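Fat acid-binding protein (PDB 3NYI) probably serves as a lipid-binding protein of the DegV family, and holds a stearic acid molecule in the crystal. Local coordinates at residues K125-T130 with I274-H279; G169-L174 with G178-V183. All blocks are in the same frame, centred on the assembly; numbering follows the deposited sequence.

Contact 1 (K125-T130 with I274-H279). With STE (stearic acid), chain C.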
ATOM      1  N   LYS A 125      -7.001  -5.866  -0.132  1.00 19.08           N
ATOM      2  CA  LYS A 125      -7.797  -4.934   0.669  1.00 20.86           C
ATOM      3  C   LYS A 125      -6.928  -3.885   1.358  1.00 23.70           C
ATOM      4  O   LYS A 125      -7.385  -3.195   2.267  1.00 20.34           O
ATOM      5  CB  LYS A 125      -8.669  -5.672   1.720  1.00 22.13           C
ATOM      6  CG  LYS A 125      -9.522  -6.781   1.114  1.00 23.49           C
ATOM      7  CD  LYS A 125     -10.519  -7.369   2.112  1.00 34.83           C
ATOM      8  CE  LYS A 125     -11.606  -6.362   2.466  1.00 40.12           C
ATOM      9  NZ  LYS A 125     -12.673  -6.959   3.340  1.00 47.64           N
ATOM     10  N   GLN A 126      -5.681  -3.763   0.917  1.00 18.78           N
ATOM     11  CA  GLN A 126      -4.752  -2.799   1.501  1.00 20.24           C
ATOM     12  C   GLN A 126      -4.195  -1.839   0.442  1.00 22.02           C
ATOM     13  O   GLN A 126      -4.644  -1.810  -0.716  1.00 20.96           O
ATOM     14  CB  GLN A 126      -3.566  -3.547   2.123  1.00 17.59           C
ATOM     15  CG  GLN A 126      -3.937  -4.813   2.895  1.00 19.18           C
ATOM     16  CD  GLN A 126      -4.924  -4.567   4.047  1.00 20.08           C
ATOM     17  OE1 GLN A 126      -4.904  -3.522   4.691  1.00 21.18           O
ATOM     18  NE2 GLN A 126      -5.788  -5.555   4.309  1.00 16.49           N
ATOM     19  N   ASN A 127      -3.197  -1.068   0.855  1.00 19.48           N
ATOM     20  CA  ASN A 127      -2.464  -0.180  -0.050  1.00 18.33           C
ATOM     21  C   ASN A 127      -1.148   0.120   0.632  1.00 21.94           C
ATOM     22  O   ASN A 127      -1.027  -0.028   1.867  1.00 19.75           O
ATOM     23  CB  ASN A 127      -3.250   1.118  -0.264  1.00 20.71           C
ATOM     24  CG  ASN A 127      -2.585   2.066  -1.241  1.00 19.61           C
ATOM     25  OD1 ASN A 127      -1.746   1.663  -2.058  1.00 21.93           O
ATOM     26  ND2 ASN A 127      -2.943   3.355  -1.148  1.00 17.73           N
ATOM     27  N   THR A 128      -0.160   0.528  -0.158  1.00 18.36           N
ATOM     28  CA  THR A 128       1.133   0.963   0.368  1.00 22.29           C
ATOM     29  C   THR A 128       1.572   0.130   1.598  1.00 20.49           C
ATOM     30  O   THR A 128       1.671  -1.105   1.490  1.00 19.94           O
ATOM     31  CB  THR A 128       1.201   2.535   0.565  1.00 27.10           C
ATOM     32  OG1 THR A 128       2.491   2.928   1.059  1.00 30.10           O
ATOM     33  CG2 THR A 128       0.070   3.079   1.485  1.00 24.32           C
ATOM     34  N   VAL A 129       1.846   0.778   2.733  1.00 19.19           N
ATOM     35  CA  VAL A 129       2.438   0.067   3.883  1.00 21.37           C
ATOM     36  C   VAL A 129       1.707  -1.247   4.278  1.00 17.71           C
ATOM     37  O   VAL A 129       2.364  -2.238   4.587  1.00 19.13           O
ATOM     38  CB  VAL A 129       2.669   1.004   5.117  1.00 22.52           C
ATOM     39  CG1 VAL A 129       1.335   1.486   5.702  1.00 20.86           C
ATOM     40  CG2 VAL A 129       3.547   0.313   6.210  1.00 19.12           C
ATOM     41  N   THR A 130       0.370  -1.259   4.276  1.00 18.60           N
ATOM     42  CA  THR A 130      -0.332  -2.467   4.707  1.00 22.78           C
ATOM     43  C   THR A 130      -0.359  -3.510   3.604  1.00 19.31           C
ATOM     44  O   THR A 130      -0.482  -4.675   3.875  1.00 18.29           O
ATOM     45  CB  THR A 130      -1.777  -2.224   5.216  1.00 16.24           C
ATOM     46  OG1 THR A 130      -2.425  -1.253   4.393  1.00 17.62           O
ATOM     47  CG2 THR A 130      -1.789  -1.747   6.707  1.00 22.11           C
ATOM     48  N   ILE A 274       4.303   6.534  -5.843  1.00 23.74           N
ATOM     49  CA  ILE A 274       3.525   7.310  -6.789  1.00 24.07           C
ATOM     50  C   ILE A 274       2.033   7.013  -6.762  1.00 25.27           C
ATOM     51  O   ILE A 274       1.218   7.934  -6.774  1.00 23.40           O
ATOM     52  CB  ILE A 274       4.073   7.045  -8.204  1.00 24.77           C
ATOM     53  CG1 ILE A 274       5.473   7.664  -8.328  1.00 23.58           C
ATOM     54  CG2 ILE A 274       3.115   7.574  -9.264  1.00 28.30           C
ATOM     55  CD1 ILE A 274       6.165   7.403  -9.692  1.00 27.05           C
ATOM     56  N   VAL A 275       1.664   5.735  -6.734  1.00 20.90           N
ATOM     57  CA  VAL A 275       0.233   5.380  -6.728  1.00 20.24           C
ATOM     58  C   VAL A 275      -0.537   6.123  -5.608  1.00 24.73           C
ATOM     59  O   VAL A 275      -1.591   6.716  -5.846  1.00 24.57           O
ATOM     60  CB  VAL A 275       0.014   3.857  -6.589  1.00 24.32           C
ATOM     61  CG1 VAL A 275      -1.482   3.541  -6.432  1.00 20.64           C
ATOM     62  CG2 VAL A 275       0.617   3.121  -7.781  1.00 22.76           C
ATOM     63  N   SER A 276      -0.020   6.084  -4.387  1.00 21.11           N
ATOM     64  CA  SER A 276      -0.684   6.787  -3.295  1.00 21.95           C
ATOM     65  C   SER A 276      -0.478   8.290  -3.346  1.00 26.11           C
ATOM     66  O   SER A 276      -1.408   9.068  -3.088  1.00 22.90           O
ATOM     67  CB  SER A 276      -0.208   6.269  -1.926  1.00 20.30           C
ATOM     68  OG  SER A 276      -0.599   4.929  -1.734  1.00 21.51           O
ATOM     69  N   ALA A 277       0.741   8.709  -3.669  1.00 24.83           N
ATOM     70  CA  ALA A 277       1.066  10.130  -3.608  1.00 26.91           C
ATOM     71  C   ALA A 277       0.252  10.974  -4.586  1.00 29.29           C
ATOM     72  O   ALA A 277      -0.065  12.125  -4.293  1.00 25.38           O
ATOM     73  CB  ALA A 277       2.570  10.355  -3.811  1.00 21.12           C
ATOM     74  N   VAL A 278      -0.077  10.418  -5.746  1.00 24.02           N
ATOM     75  CA  VAL A 278      -0.896  11.162  -6.693  1.00 23.73           C
ATOM     76  C   VAL A 278      -2.222  11.521  -6.021  1.00 29.14           C
ATOM     77  O   VAL A 278      -2.797  12.581  -6.267  1.00 22.86           O
ATOM     78  CB  VAL A 278      -1.122  10.383  -8.010  1.00 30.39           C
ATOM     79  CG1 VAL A 278      -2.297  10.956  -8.795  1.00 26.75           C
ATOM     80  CG2 VAL A 278       0.156  10.404  -8.875  1.00 22.93           C
ATOM     81  N   HIS A 279      -2.674  10.647  -5.129  1.00 23.86           N
ATOM     82  CA  HIS A 279      -3.968  10.817  -4.495  1.00 20.97           C
ATOM     83  C   HIS A 279      -3.917  11.483  -3.117  1.00 28.99           C
ATOM     84  O   HIS A 279      -4.907  12.083  -2.697  1.00 25.95           O
ATOM     85  CB  HIS A 279      -4.716   9.464  -4.454  1.00 22.65           C
ATOM     86  CG  HIS A 279      -5.081   8.969  -5.820  1.00 25.13           C
ATOM     87  ND1 HIS A 279      -6.276   9.297  -6.428  1.00 29.66           N
ATOM     88  CD2 HIS A 279      -4.384   8.253  -6.727  1.00 24.11           C
ATOM     89  CE1 HIS A 279      -6.316   8.762  -7.634  1.00 31.26           C
ATOM     90  NE2 HIS A 279      -5.167   8.122  -7.845  1.00 25.05           N
TER
HETATM   91  C1  STE C 301      -5.665   3.555 -10.401  1.00 31.98           C
HETATM   92  O1  STE C 301      -6.292   2.575 -10.665  1.00 27.25           O
HETATM   93  O2  STE C 301      -5.738   4.509 -11.120  1.00 30.53           O
HETATM   94  C2  STE C 301      -4.959   3.663  -9.030  1.00 23.87           C
HETATM   95  C3  STE C 301      -5.821   4.479  -8.035  1.00 20.47           C
HETATM   96  C4  STE C 301      -5.053   4.675  -6.704  1.00 21.29           C
HETATM   97  C5  STE C 301      -5.973   5.264  -5.610  1.00 22.03           C
HETATM   98  C6  STE C 301      -5.164   5.501  -4.314  1.00 20.91           C
HETATM   99  C7  STE C 301      -6.033   6.186  -3.229  1.00 20.93           C
HETATM  100  C8  STE C 301      -5.214   6.248  -1.914  1.00 22.96           C
HETATM  101  C9  STE C 301      -6.013   6.945  -0.789  1.00 23.43           C
HETATM  102  C10 STE C 301      -5.109   7.057   0.469  1.00 26.88           C
HETATM  103  C11 STE C 301      -5.047   5.687   1.147  1.00 23.16           C
HETATM  104  C12 STE C 301      -3.625   5.175   1.477  1.00 23.79           C
HETATM  105  C13 STE C 301      -2.558   6.270   1.638  1.00 26.16           C
HETATM  106  C14 STE C 301      -1.764   5.926   2.927  1.00 23.51           C
HETATM  107  C15 STE C 301      -0.430   6.706   2.985  1.00 20.19           C
HETATM  108  C16 STE C 301       0.128   6.620   4.427  1.00 24.74           C
HETATM  109  C17 STE C 301       0.980   5.342   4.582  1.00 22.18           C
HETATM  110  C18 STE C 301       1.691   5.316   5.954  1.00 23.96           C

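Contact 2 (G169-L174 with G178-V183). With STE (stearic acid), chain C.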
ATOM      1  N   GLY A 169      -1.279  16.497   3.619  1.00 34.19           N
ATOM      2  CA  GLY A 169      -1.097  17.943   3.670  1.00 34.84           C
ATOM      3  C   GLY A 169      -2.334  18.772   3.357  1.00 35.26           C
ATOM      4  O   GLY A 169      -2.397  19.957   3.683  1.00 35.97           O
ATOM      5  N   SER A 170      -3.324  18.149   2.729  1.00 32.37           N
ATOM      6  CA  SER A 170      -4.536  18.843   2.300  1.00 29.94           C
ATOM      7  C   SER A 170      -5.512  17.796   1.804  1.00 33.02           C
ATOM      8  O   SER A 170      -5.149  16.627   1.670  1.00 34.20           O
ATOM      9  CB  SER A 170      -4.220  19.808   1.149  1.00 40.59           C
ATOM     10  OG  SER A 170      -3.868  19.091  -0.028  1.00 35.85           O
ATOM     11  N   LEU A 171      -6.741  18.206   1.513  1.00 29.29           N
ATOM     12  CA  LEU A 171      -7.722  17.288   0.944  1.00 34.90           C
ATOM     13  C   LEU A 171      -7.768  17.380  -0.584  1.00 34.19           C
ATOM     14  O   LEU A 171      -8.487  16.620  -1.226  1.00 32.62           O
ATOM     15  CB  LEU A 171      -9.120  17.593   1.483  1.00 33.57           C
ATOM     16  CG  LEU A 171      -9.446  17.208   2.927  1.00 44.21           C
ATOM     17  CD1 LEU A 171     -10.941  17.392   3.172  1.00 47.68           C
ATOM     18  CD2 LEU A 171      -9.050  15.780   3.182  1.00 39.83           C
ATOM     19  N   ASP A 172      -7.017  18.325  -1.148  1.00 29.28           N
ATOM     20  CA  ASP A 172      -7.101  18.641  -2.579  1.00 36.51           C
ATOM     21  C   ASP A 172      -6.908  17.428  -3.491  1.00 30.66           C
ATOM     22  O   ASP A 172      -7.694  17.197  -4.411  1.00 29.07           O
ATOM     23  CB  ASP A 172      -6.084  19.725  -2.951  1.00 41.29           C
ATOM     24  CG  ASP A 172      -6.314  21.032  -2.204  1.00 58.64           C
ATOM     25  OD1 ASP A 172      -7.446  21.261  -1.720  1.00 59.99           O
ATOM     26  OD2 ASP A 172      -5.358  21.831  -2.106  1.00 65.39           O
ATOM     27  N   TYR A 173      -5.855  16.658  -3.242  1.00 28.47           N
ATOM     28  CA  TYR A 173      -5.556  15.510  -4.099  1.00 21.93           C
ATOM     29  C   TYR A 173      -6.539  14.358  -3.929  1.00 26.07           C
ATOM     30  O   TYR A 173      -6.942  13.736  -4.914  1.00 24.85           O
ATOM     31  CB  TYR A 173      -4.117  15.044  -3.881  1.00 24.94           C
ATOM     32  CG  TYR A 173      -3.081  16.131  -4.114  1.00 29.28           C
ATOM     33  CD1 TYR A 173      -2.519  16.319  -5.370  1.00 30.17           C
ATOM     34  CD2 TYR A 173      -2.662  16.964  -3.080  1.00 32.40           C
ATOM     35  CE1 TYR A 173      -1.562  17.319  -5.595  1.00 35.35           C
ATOM     36  CE2 TYR A 173      -1.703  17.959  -3.290  1.00 32.87           C
ATOM     37  CZ  TYR A 173      -1.151  18.126  -4.558  1.00 37.82           C
ATOM     38  OH  TYR A 173      -0.188  19.103  -4.798  1.00 36.27           O
ATOM     39  N   LEU A 174      -6.918  14.062  -2.683  1.00 24.33           N
ATOM     40  CA  LEU A 174      -7.915  13.034  -2.417  1.00 26.10           C
ATOM     41  C   LEU A 174      -9.220  13.328  -3.142  1.00 25.43           C
ATOM     42  O   LEU A 174      -9.799  12.437  -3.750  1.00 26.48           O
ATOM     43  CB  LEU A 174      -8.189  12.893  -0.910  1.00 26.91           C
ATOM     44  CG  LEU A 174      -7.081  12.229  -0.096  1.00 31.48           C
ATOM     45  CD1 LEU A 174      -7.320  12.393   1.411  1.00 33.03           C
ATOM     46  CD2 LEU A 174      -6.973  10.755  -0.479  1.00 28.44           C
ATOM     47  N   GLY A 178     -10.759  11.318  -6.678  1.00 28.87           N
ATOM     48  CA  GLY A 178     -11.998  10.556  -6.573  1.00 30.36           C
ATOM     49  C   GLY A 178     -12.100   9.498  -5.473  1.00 31.22           C
ATOM     50  O   GLY A 178     -13.132   8.834  -5.347  1.00 26.50           O
ATOM     51  N   ARG A 179     -11.053   9.324  -4.675  1.00 26.88           N
ATOM     52  CA  ARG A 179     -11.077   8.257  -3.659  1.00 23.49           C
ATOM     53  C   ARG A 179     -11.287   8.770  -2.235  1.00 26.10           C
ATOM     54  O   ARG A 179     -11.141   8.024  -1.276  1.00 25.89           O
ATOM     55  CB  ARG A 179      -9.806   7.396  -3.717  1.00 26.43           C
ATOM     56  CG  ARG A 179      -9.812   6.324  -4.802  1.00 25.74           C
ATOM     57  CD  ARG A 179      -9.468   6.909  -6.205  1.00 20.35           C
ATOM     58  NE  ARG A 179      -9.412   5.832  -7.187  1.00 25.00           N
ATOM     59  CZ  ARG A 179      -9.414   6.012  -8.505  1.00 27.91           C
ATOM     60  NH1 ARG A 179      -9.456   7.242  -9.007  1.00 24.64           N
ATOM     61  NH2 ARG A 179      -9.370   4.959  -9.313  1.00 26.55           N
ATOM     62  N   ILE A 180     -11.641  10.041  -2.100  1.00 31.27           N
ATOM     63  CA  ILE A 180     -11.728  10.643  -0.779  1.00 28.46           C
ATOM     64  C   ILE A 180     -12.795   9.962   0.088  1.00 34.11           C
ATOM     65  O   ILE A 180     -12.614   9.779   1.289  1.00 27.63           O
ATOM     66  CB  ILE A 180     -11.974  12.163  -0.872  1.00 28.66           C
ATOM     67  CG1 ILE A 180     -11.801  12.808   0.503  1.00 30.49           C
ATOM     68  CG2 ILE A 180     -13.349  12.471  -1.505  1.00 30.46           C
ATOM     69  CD1 ILE A 180     -11.795  14.317   0.464  1.00 35.11           C
ATOM     70  N   GLY A 181     -13.899   9.568  -0.535  1.00 31.26           N
ATOM     71  CA  GLY A 181     -14.981   8.906   0.165  1.00 31.46           C
ATOM     72  C   GLY A 181     -15.381   9.534   1.492  1.00 28.78           C
ATOM     73  O   GLY A 181     -15.667  10.738   1.588  1.00 30.00           O
ATOM     74  N   LYS A 182     -15.388   8.711   2.532  1.00 27.14           N
ATOM     75  CA  LYS A 182     -15.877   9.143   3.847  1.00 32.30           C
ATOM     76  C   LYS A 182     -14.993  10.167   4.569  1.00 39.19           C
ATOM     77  O   LYS A 182     -15.371  10.711   5.617  1.00 34.43           O
ATOM     78  CB  LYS A 182     -16.126   7.923   4.740  1.00 39.84           C
ATOM     79  CG  LYS A 182     -17.365   7.138   4.342  1.00 51.89           C
ATOM     80  CD  LYS A 182     -17.494   5.852   5.141  1.00 64.98           C
ATOM     81  CE  LYS A 182     -18.766   5.095   4.762  1.00 73.35           C
ATOM     82  NZ  LYS A 182     -18.771   4.661   3.333  1.00 71.94           N
ATOM     83  N   VAL A 183     -13.811  10.425   4.025  1.00 29.41           N
ATOM     84  CA  VAL A 183     -12.945  11.448   4.604  1.00 30.71           C
ATOM     85  C   VAL A 183     -13.470  12.862   4.286  1.00 36.10           C
ATOM     86  O   VAL A 183     -13.105  13.829   4.952  1.00 35.75           O
ATOM     87  CB  VAL A 183     -11.489  11.261   4.136  1.00 31.87           C
ATOM     88  CG1 VAL A 183     -10.604  12.418   4.585  1.00 28.92           C
ATOM     89  CG2 VAL A 183     -10.951   9.917   4.657  1.00 32.45           C
TER
HETATM   90  C1  STE C 301      -5.665   3.555 -10.401  1.00 31.98           C
HETATM   91  O1  STE C 301      -6.292   2.575 -10.665  1.00 27.25           O
HETATM   92  O2  STE C 301      -5.738   4.509 -11.120  1.00 30.53           O
HETATM   93  C2  STE C 301      -4.959   3.663  -9.030  1.00 23.87           C
HETATM   94  C3  STE C 301      -5.821   4.479  -8.035  1.00 20.47           C
HETATM   95  C4  STE C 301      -5.053   4.675  -6.704  1.00 21.29           C
HETATM   96  C5  STE C 301      -5.973   5.264  -5.610  1.00 22.03           C
HETATM   97  C6  STE C 301      -5.164   5.501  -4.314  1.00 20.91           C
HETATM   98  C7  STE C 301      -6.033   6.186  -3.229  1.00 20.93           C
HETATM   99  C8  STE C 301      -5.214   6.248  -1.914  1.00 22.96           C
HETATM  100  C9  STE C 301      -6.013   6.945  -0.789  1.00 23.43           C
HETATM  101  C10 STE C 301      -5.109   7.057   0.469  1.00 26.88           C
HETATM  102  C11 STE C 301      -5.047   5.687   1.147  1.00 23.16           C
HETATM  103  C12 STE C 301      -3.625   5.175   1.477  1.00 23.79           C
HETATM  104  C13 STE C 301      -2.558   6.270   1.638  1.00 26.16           C
HETATM  105  C14 STE C 301      -1.764   5.926   2.927  1.00 23.51           C
HETATM  106  C15 STE C 301      -0.430   6.706   2.985  1.00 20.19           C
HETATM  107  C16 STE C 301       0.128   6.620   4.427  1.00 24.74           C
HETATM  108  C17 STE C 301       0.980   5.342   4.582  1.00 22.18           C
HETATM  109  C18 STE C 301       1.691   5.316   5.954  1.00 23.96           C
HETATM  110  O   HOH W   1      -8.381  10.227  -4.638  1.00 31.02           O

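Contact 1 (K125-T130 with I274-H279)
Ser-276 OG receives the amide N-H of Asn-127 ND2 at 2.9 Å, a short bond but a bent one: the angle at the hydrogen is 131°, and the hydroxyl lies 33° out of the amide plane of Asn-127. The amide reaches across because its CG stands anti to the backbone N (chi1 -177°). A weak bond from Thr-128 N to Asn-127 OD1 helps to hold its orientation. Beside this bridge, Thr-128 CG2 comes within 3.8 Å of Ser-276 OG, while the hydroxyl of Thr-128 is directed to Asp-14.

In this DegV-family fold the two segments, one leading into helix 128-143 and the other in helix 274-280, line the fatty-acid site, and the stearic acid runs past their meeting point. Asn-127 ND2 lies 3.3 Å from stearic acid C12, and Thr-128 CG2 packs 3.7 Å from C14. Farther toward the tail, Val-129 CG1 meets C18. Toward the carboxyl end, Val-275 CG1 approaches C4 at 3.8 Å. The His-279 ring lays one face against the chain, with stearic acid C5 over it, displaced toward the rim and 3.6 Å from His-279 CD2. His-279 NE2 is hydrogen-bonded to Thr-65 OG1, and that hydroxyl also bonds the stearic acid.

Contact 2 (G169-L174 with G178-V183)
Leu-174 O is approached by two successive backbone N-H groups, Gly-178 N at 3.3 Å and Arg-179 N at 3.5 Å, both weak bonds with angles of 126° and 130°. A water reinforces the link, donating to Leu-174 O and accepting from Arg-179 N, each at 2.8 Å, shorter than either direct bond. Beside this polar cluster the apolar contact begins with Leu-174 CB, which sits 3.9 Å from Ile-180 CB. Ile-180 CG1, anti to the backbone N, carries CD1 to 4.1 Å from Leu-171 CD2, the two side chains crossing at about a right angle. The same methyl of Leu-171 touches Val-183 CG1 at 4.0 Å. Both segments also meet the lipid: Leu-174 CD2 lies 3.9 Å from stearic acid C9, and Arg-179, bent at chi2 (80°), runs alongside the chain with one guanidinium face over C3.

The first segment leads into and forms the opening of the short helix 172-177, and the second follows it, in a connection between strands 163-167 and 194-200, antiparallel neighbours in the second mixed sheet of this DegV-family protein. Ser-170, ahead of the turn into the helix, accepts a weak capping bond at OG from Asp-172 N, and Gly-178, with positive phi, takes the chain out of it.

Strand 194-200 backs the apolar cluster through Pro-195 and Ile-197. Arg-179 NH1 bonds Gly-177 O and NE bonds Phe-96 O, fixing the guanidinium plane beside the lipid. An alanine here is likely to leave both carbonyls without this donor and to uncover the fatty-acid chain around C3 to C5.

In the fold
From the N terminus, the chain completes strands 87-91 and 119-123 of the first sheet before residues 125-130 lead into helix 128-143. It enters the second sheet at strand 163-167, and contact 2 closes a tight local loop around helix 172-177, before strand 194-200. Helix 274-280, between strands 270-271 and 285-291 of the second sheet, then returns to residues 125-130. Contact 1 thus ties the start of helix 128-143, just after the first sheet, to a helix of the second, and its loop of 143 intervening residues encloses contact 2 without crossing it. Their centres lie about 13 Å apart. His-279 O packs 3.3 Å from Tyr-173 CB, and both contacts border the same stearic acid.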